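Capsular polysaccharide export system protein KpsC (PDB 6MGD) probably transfers Kdo from its CMP-activated form as a beta-2,7-Kdo transferase, building the glycolipid anchor of the bacterial capsule. Local coordinates at residues A[3-13]-A[45-56]. Numbering follows the deposited sequence.
Sequences DFYTYKFSLWK and RLLVWGSTLENE
Two neighbouring parallel strands of the mixed sheet in the N-terminal half of this protein, whose family belongs to the GT-B clan, 4-7 and 45-49, are laced together by backbone bonds: Tyr5 N donates to Arg45 O (2.7 Å), Tyr5 O accepts from Leu47 N, and Tyr7 N donates to Leu47 O. Tyr5 and Leu46 share one face of the sheet; Thr6 and Leu47 share the other. At the start of the pair, the long aliphatic arm of Arg45 can lie across a face of Phe4, CD standing 3.7 Å from the ring centroid in a CH-pi contact. Tyrosine suits position 7 by joining an apolar ring to a polar end: with CG anti to the backbone N (chi1 -173°), Tyr7 CD1 meets Val48 CG2 and CE1 lies 3.8 Å from Leu53 CD2, while OH accepts from Lys8 NZ. Glu56 OE2 lies in the ring plane at its edge, the carboxylate nearly perpendicular to the ring, and Lys8, its chain extended, puts NZ 2.5 Å from Glu56 OE1 in a salt bridge. A leucine in place of Tyr7 would probably leave a gap beside Leu53 and deprive Lys8 NZ of its hydroxyl acceptor. Beyond the last direct bond, water 1 bridges the strands, donating to Tyr7 O and accepting from Trp49 N. Trp49 offers a broad pi face to Lys13, whose NZ sits 3.0 Å from the six-membered ring centroid (cation-pi), while Lys13 CD covers a face of Phe9. Helix 31-41 packs on Tyr5, Tyr7 and Leu46, helix 11-20 on Thr6, Phe9 and Leu47; strand 24-28 lies beside 4-7 and strand 64-71 beside 45-49, so both are interior to the sheet.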
loop_
_atom_site.group_PDB
_atom_site.type_symbol
_atom_site.label_atom_id
_atom_site.label_comp_id
_atom_site.label_asym_id
_atom_site.label_seq_id
_atom_site.Cartn_x
_atom_site.Cartn_y
_atom_site.Cartn_z
ATOM N N ASP A 3 6.663 -27.232 0.286
ATOM C CA ASP A 3 7.423 -25.990 0.322
ATOM C C ASP A 3 6.755 -24.913 1.172
ATOM O O ASP A 3 7.399 -24.336 2.053
ATOM C CB ASP A 3 7.651 -25.474 -1.101
ATOM C CG ASP A 3 9.114 -25.492 -1.496
ATOM O OD1 ASP A 3 9.947 -25.910 -0.665
ATOM O OD2 ASP A 3 9.433 -25.088 -2.634
ATOM N N PHE A 4 5.478 -24.624 0.927
ATOM C CA PHE A 4 4.795 -23.537 1.611
ATOM C C PHE A 4 3.521 -24.025 2.285
ATOM O O PHE A 4 2.863 -24.959 1.819
ATOM C CB PHE A 4 4.457 -22.394 0.647
ATOM C CG PHE A 4 5.619 -21.500 0.341
ATOM C CD1 PHE A 4 6.514 -21.824 -0.666
ATOM C CD2 PHE A 4 5.820 -20.335 1.061
ATOM C CE1 PHE A 4 7.586 -21.002 -0.949
ATOM C CE2 PHE A 4 6.891 -19.508 0.783
ATOM C CZ PHE A 4 7.775 -19.841 -0.222
ATOM N N TYR A 5 3.183 -23.366 3.390
ATOM C CA TYR A 5 1.954 -23.611 4.125
ATOM C C TYR A 5 1.253 -22.285 4.374
ATOM O O TYR A 5 1.898 -21.242 4.511
ATOM C CB TYR A 5 2.224 -24.319 5.461
ATOM C CG TYR A 5 2.768 -25.717 5.301
ATOM C CD1 TYR A 5 1.913 -26.806 5.209
ATOM C CD2 TYR A 5 4.136 -25.947 5.234
ATOM C CE1 TYR A 5 2.402 -28.088 5.059
ATOM C CE2 TYR A 5 4.637 -27.226 5.083
ATOM C CZ TYR A 5 3.764 -28.293 4.997
ATOM O OH TYR A 5 4.253 -29.570 4.846
ATOM N N THR A 6 -0.074 -22.333 4.426
ATOM C CA THR A 6 -0.885 -21.152 4.681
ATOM C C THR A 6 -1.416 -21.172 6.110
ATOM O O THR A 6 -1.630 -22.233 6.701
ATOM C CB THR A 6 -2.053 -21.058 3.694
ATOM O OG1 THR A 6 -2.840 -22.252 3.764
ATOM C CG2 THR A 6 -1.535 -20.873 2.273
ATOM N N TYR A 7 -1.631 -19.978 6.659
ATOM C CA TYR A 7 -2.084 -19.811 8.036
ATOM C C TYR A 7 -3.456 -19.151 8.027
ATOM O O TYR A 7 -3.570 -17.947 7.768
ATOM C CB TYR A 7 -1.080 -18.987 8.843
ATOM C CG TYR A 7 -1.396 -18.900 10.319
ATOM C CD1 TYR A 7 -1.947 -17.750 10.866
ATOM C CD2 TYR A 7 -1.137 -19.971 11.166
ATOM C CE1 TYR A 7 -2.233 -17.666 12.211
ATOM C CE2 TYR A 7 -1.420 -19.900 12.515
ATOM C CZ TYR A 7 -1.967 -18.746 13.034
ATOM O OH TYR A 7 -2.251 -18.667 14.379
ATOM N N LYS A 8 -4.492 -19.944 8.304
ATOM C CA LYS A 8 -5.856 -19.445 8.486
ATOM C C LYS A 8 -6.348 -18.691 7.253
ATOM O O LYS A 8 -6.888 -17.587 7.344
ATOM C CB LYS A 8 -5.955 -18.573 9.741
ATOM C CG LYS A 8 -5.654 -19.314 11.033
ATOM C CD LYS A 8 -5.677 -18.378 12.230
ATOM C CE LYS A 8 -5.392 -19.128 13.524
ATOM N NZ LYS A 8 -5.254 -18.198 14.678
ATOM N N PHE A 9 -6.152 -19.298 6.087
ATOM C CA PHE A 9 -6.662 -18.770 4.831
ATOM C C PHE A 9 -8.007 -19.405 4.505
ATOM O O PHE A 9 -8.253 -20.576 4.806
ATOM C CB PHE A 9 -5.691 -19.034 3.677
ATOM C CG PHE A 9 -4.530 -18.078 3.615
ATOM C CD1 PHE A 9 -4.222 -17.258 4.689
ATOM C CD2 PHE A 9 -3.753 -17.995 2.468
ATOM C CE1 PHE A 9 -3.155 -16.380 4.624
ATOM C CE2 PHE A 9 -2.688 -17.120 2.397
ATOM C CZ PHE A 9 -2.388 -16.310 3.477
ATOM N N SER A 10 -8.878 -18.620 3.879
ATOM C CA SER A 10 -10.104 -19.182 3.338
ATOM C C SER A 10 -9.796 -19.989 2.078
ATOM O O SER A 10 -8.778 -19.783 1.409
ATOM C CB SER A 10 -11.119 -18.080 3.029
ATOM O OG SER A 10 -10.633 -17.195 2.036
ATOM N N LEU A 11 -10.693 -20.930 1.769
ATOM C CA LEU A 11 -10.531 -21.773 0.587
ATOM C C LEU A 11 -10.325 -20.933 -0.668
ATOM O O LEU A 11 -9.388 -21.167 -1.442
ATOM C CB LEU A 11 -11.748 -22.687 0.426
ATOM C CG LEU A 11 -11.894 -23.860 1.397
ATOM C CD1 LEU A 11 -13.160 -24.652 1.098
ATOM C CD2 LEU A 11 -10.675 -24.760 1.323
ATOM N N TRP A 12 -11.201 -19.947 -0.881
ATOM C CA TRP A 12 -11.056 -19.044 -2.019
ATOM C C TRP A 12 -9.685 -18.376 -2.027
ATOM O O TRP A 12 -9.035 -18.291 -3.076
ATOM C CB TRP A 12 -12.169 -17.997 -1.991
ATOM C CG TRP A 12 -12.034 -16.975 -3.061
ATOM C CD1 TRP A 12 -11.578 -15.698 -2.919
ATOM C CD2 TRP A 12 -12.342 -17.140 -4.450
ATOM N NE1 TRP A 12 -11.591 -15.053 -4.130
ATOM C CE2 TRP A 12 -12.053 -15.918 -5.088
ATOM C CE3 TRP A 12 -12.836 -18.201 -5.217
ATOM C CZ2 TRP A 12 -12.241 -15.725 -6.453
ATOM C CZ3 TRP A 12 -13.028 -18.006 -6.576
ATOM C CH2 TRP A 12 -12.728 -16.777 -7.179
ATOM N N LYS A 13 -9.223 -17.910 -0.863
ATOM C CA LYS A 13 -7.914 -17.266 -0.791
ATOM C C LYS A 13 -6.782 -18.243 -1.078
ATOM O O LYS A 13 -5.760 -17.850 -1.651
ATOM C CB LYS A 13 -7.726 -16.618 0.581
ATOM C CG LYS A 13 -6.343 -16.035 0.840
ATOM C CD LYS A 13 -6.389 -15.083 2.017
ATOM C CE LYS A 13 -7.322 -13.923 1.719
ATOM N NZ LYS A 13 -6.603 -12.626 1.793
ATOM N N ARG A 45 7.749 -23.124 5.864
ATOM C CA ARG A 45 7.456 -21.820 5.280
ATOM C C ARG A 45 5.967 -21.556 5.466
ATOM O O ARG A 45 5.130 -22.246 4.873
ATOM C CB ARG A 45 7.838 -21.773 3.802
ATOM C CG ARG A 45 9.330 -21.806 3.528
ATOM C CD ARG A 45 9.593 -21.890 2.034
ATOM N NE ARG A 45 10.940 -21.451 1.678
ATOM C CZ ARG A 45 11.980 -22.265 1.528
ATOM N NH1 ARG A 45 13.166 -21.769 1.200
ATOM N NH2 ARG A 45 11.836 -23.573 1.704
ATOM N N LEU A 46 5.639 -20.564 6.286
ATOM C CA LEU A 46 4.254 -20.233 6.595
ATOM C C LEU A 46 3.834 -18.989 5.820
ATOM O O LEU A 46 4.556 -17.987 5.805
ATOM C CB LEU A 46 4.072 -20.007 8.095
ATOM C CG LEU A 46 2.628 -19.867 8.583
ATOM C CD1 LEU A 46 1.858 -21.156 8.330
ATOM C CD2 LEU A 46 2.589 -19.489 10.058
ATOM N N LEU A 47 2.671 -19.061 5.178
ATOM C CA LEU A 47 2.072 -17.917 4.502
ATOM C C LEU A 47 0.998 -17.328 5.408
ATOM O O LEU A 47 -0.000 -17.991 5.710
ATOM C CB LEU A 47 1.481 -18.323 3.151
ATOM C CG LEU A 47 2.490 -18.789 2.100
ATOM C CD1 LEU A 47 1.795 -19.210 0.812
ATOM C CD2 LEU A 47 3.509 -17.694 1.829
ATOM N N VAL A 48 1.211 -16.094 5.850
ATOM C CA VAL A 48 0.261 -15.395 6.704
ATOM C C VAL A 48 -0.189 -14.135 5.980
ATOM O O VAL A 48 0.525 -13.596 5.126
ATOM C CB VAL A 48 0.863 -15.064 8.091
ATOM C CG1 VAL A 48 1.736 -13.822 8.027
ATOM C CG2 VAL A 48 -0.233 -14.902 9.132
ATOM N N TRP A 49 -1.390 -13.672 6.315
ATOM C CA TRP A 49 -1.999 -12.535 5.640
ATOM C C TRP A 49 -1.897 -11.293 6.517
ATOM O O TRP A 49 -2.455 -11.261 7.619
ATOM C CB TRP A 49 -3.460 -12.815 5.296
ATOM C CG TRP A 49 -4.081 -11.696 4.527
ATOM C CD1 TRP A 49 -4.820 -10.667 5.029
ATOM C CD2 TRP A 49 -3.994 -11.477 3.114
ATOM N NE1 TRP A 49 -5.211 -9.826 4.015
ATOM C CE2 TRP A 49 -4.715 -10.302 2.829
ATOM C CE3 TRP A 49 -3.382 -12.166 2.062
ATOM C CZ2 TRP A 49 -4.842 -9.799 1.536
ATOM C CZ3 TRP A 49 -3.508 -11.663 0.780
ATOM C CH2 TRP A 49 -4.232 -10.491 0.529
ATOM N N GLY A 50 -1.196 -10.280 6.018
ATOM C CA GLY A 50 -1.163 -8.998 6.700
ATOM C C GLY A 50 -0.575 -9.112 8.091
ATOM O O GLY A 50 0.463 -9.745 8.307
ATOM N N SER A 51 -1.254 -8.496 9.055
ATOM C CA SER A 51 -0.812 -8.468 10.446
ATOM C C SER A 51 -1.559 -9.486 11.298
ATOM O O SER A 51 -1.895 -9.214 12.454
ATOM C CB SER A 51 -0.974 -7.064 11.018
ATOM O OG SER A 51 -0.252 -6.121 10.247
ATOM N N THR A 52 -1.826 -10.671 10.747
ATOM C CA THR A 52 -2.595 -11.673 11.478
ATOM C C THR A 52 -1.865 -12.127 12.735
ATOM O O THR A 52 -2.476 -12.269 13.801
ATOM C CB THR A 52 -2.902 -12.863 10.568
ATOM O OG1 THR A 52 -3.702 -12.424 9.463
ATOM C CG2 THR A 52 -3.654 -13.942 11.326
ATOM N N LEU A 53 -0.553 -12.351 12.634
ATOM C CA LEU A 53 0.203 -12.800 13.798
ATOM C C LEU A 53 0.296 -11.706 14.855
ATOM O O LEU A 53 0.210 -11.989 16.056
ATOM C CB LEU A 53 1.596 -13.258 13.370
ATOM C CG LEU A 53 1.622 -14.372 12.322
ATOM C CD1 LEU A 53 3.045 -14.672 11.870
ATOM C CD2 LEU A 53 0.948 -15.623 12.862
ATOM N N GLU A 54 0.466 -10.452 14.431
ATOM C CA GLU A 54 0.561 -9.356 15.390
ATOM C C GLU A 54 -0.772 -9.112 16.090
ATOM O O GLU A 54 -0.799 -8.771 17.278
ATOM C CB GLU A 54 1.037 -8.080 14.694
ATOM C CG GLU A 54 2.508 -8.089 14.294
ATOM C CD GLU A 54 2.784 -8.945 13.073
ATOM O OE1 GLU A 54 1.847 -9.172 12.277
ATOM O OE2 GLU A 54 3.939 -9.392 12.906
ATOM N N ASN A 55 -1.885 -9.278 15.372
ATOM C CA ASN A 55 -3.196 -9.108 15.992
ATOM C C ASN A 55 -3.468 -10.192 17.027
ATOM O O ASN A 55 -4.201 -9.953 17.994
ATOM C CB ASN A 55 -4.287 -9.105 14.924
ATOM C CG ASN A 55 -4.151 -7.948 13.958
ATOM O OD1 ASN A 55 -3.606 -6.900 14.302
ATOM N ND2 ASN A 55 -4.642 -8.134 12.738
ATOM N N GLU A 56 -2.899 -11.378 16.845
ATOM C CA GLU A 56 -3.019 -12.455 17.815
ATOM C C GLU A 56 -1.863 -12.484 18.805
ATOM O O GLU A 56 -1.875 -13.314 19.721
ATOM C CB GLU A 56 -3.110 -13.804 17.096
ATOM C CG GLU A 56 -4.207 -13.884 16.051
ATOM C CD GLU A 56 -4.252 -15.233 15.362
ATOM O OE1 GLU A 56 -5.366 -15.732 15.098
ATOM O OE2 GLU A 56 -3.172 -15.798 15.090
HETATM O O HOH W 1 -2.989 -15.224 7.610
HETATM O O HOH W 2 -5.307 -14.923 8.026
#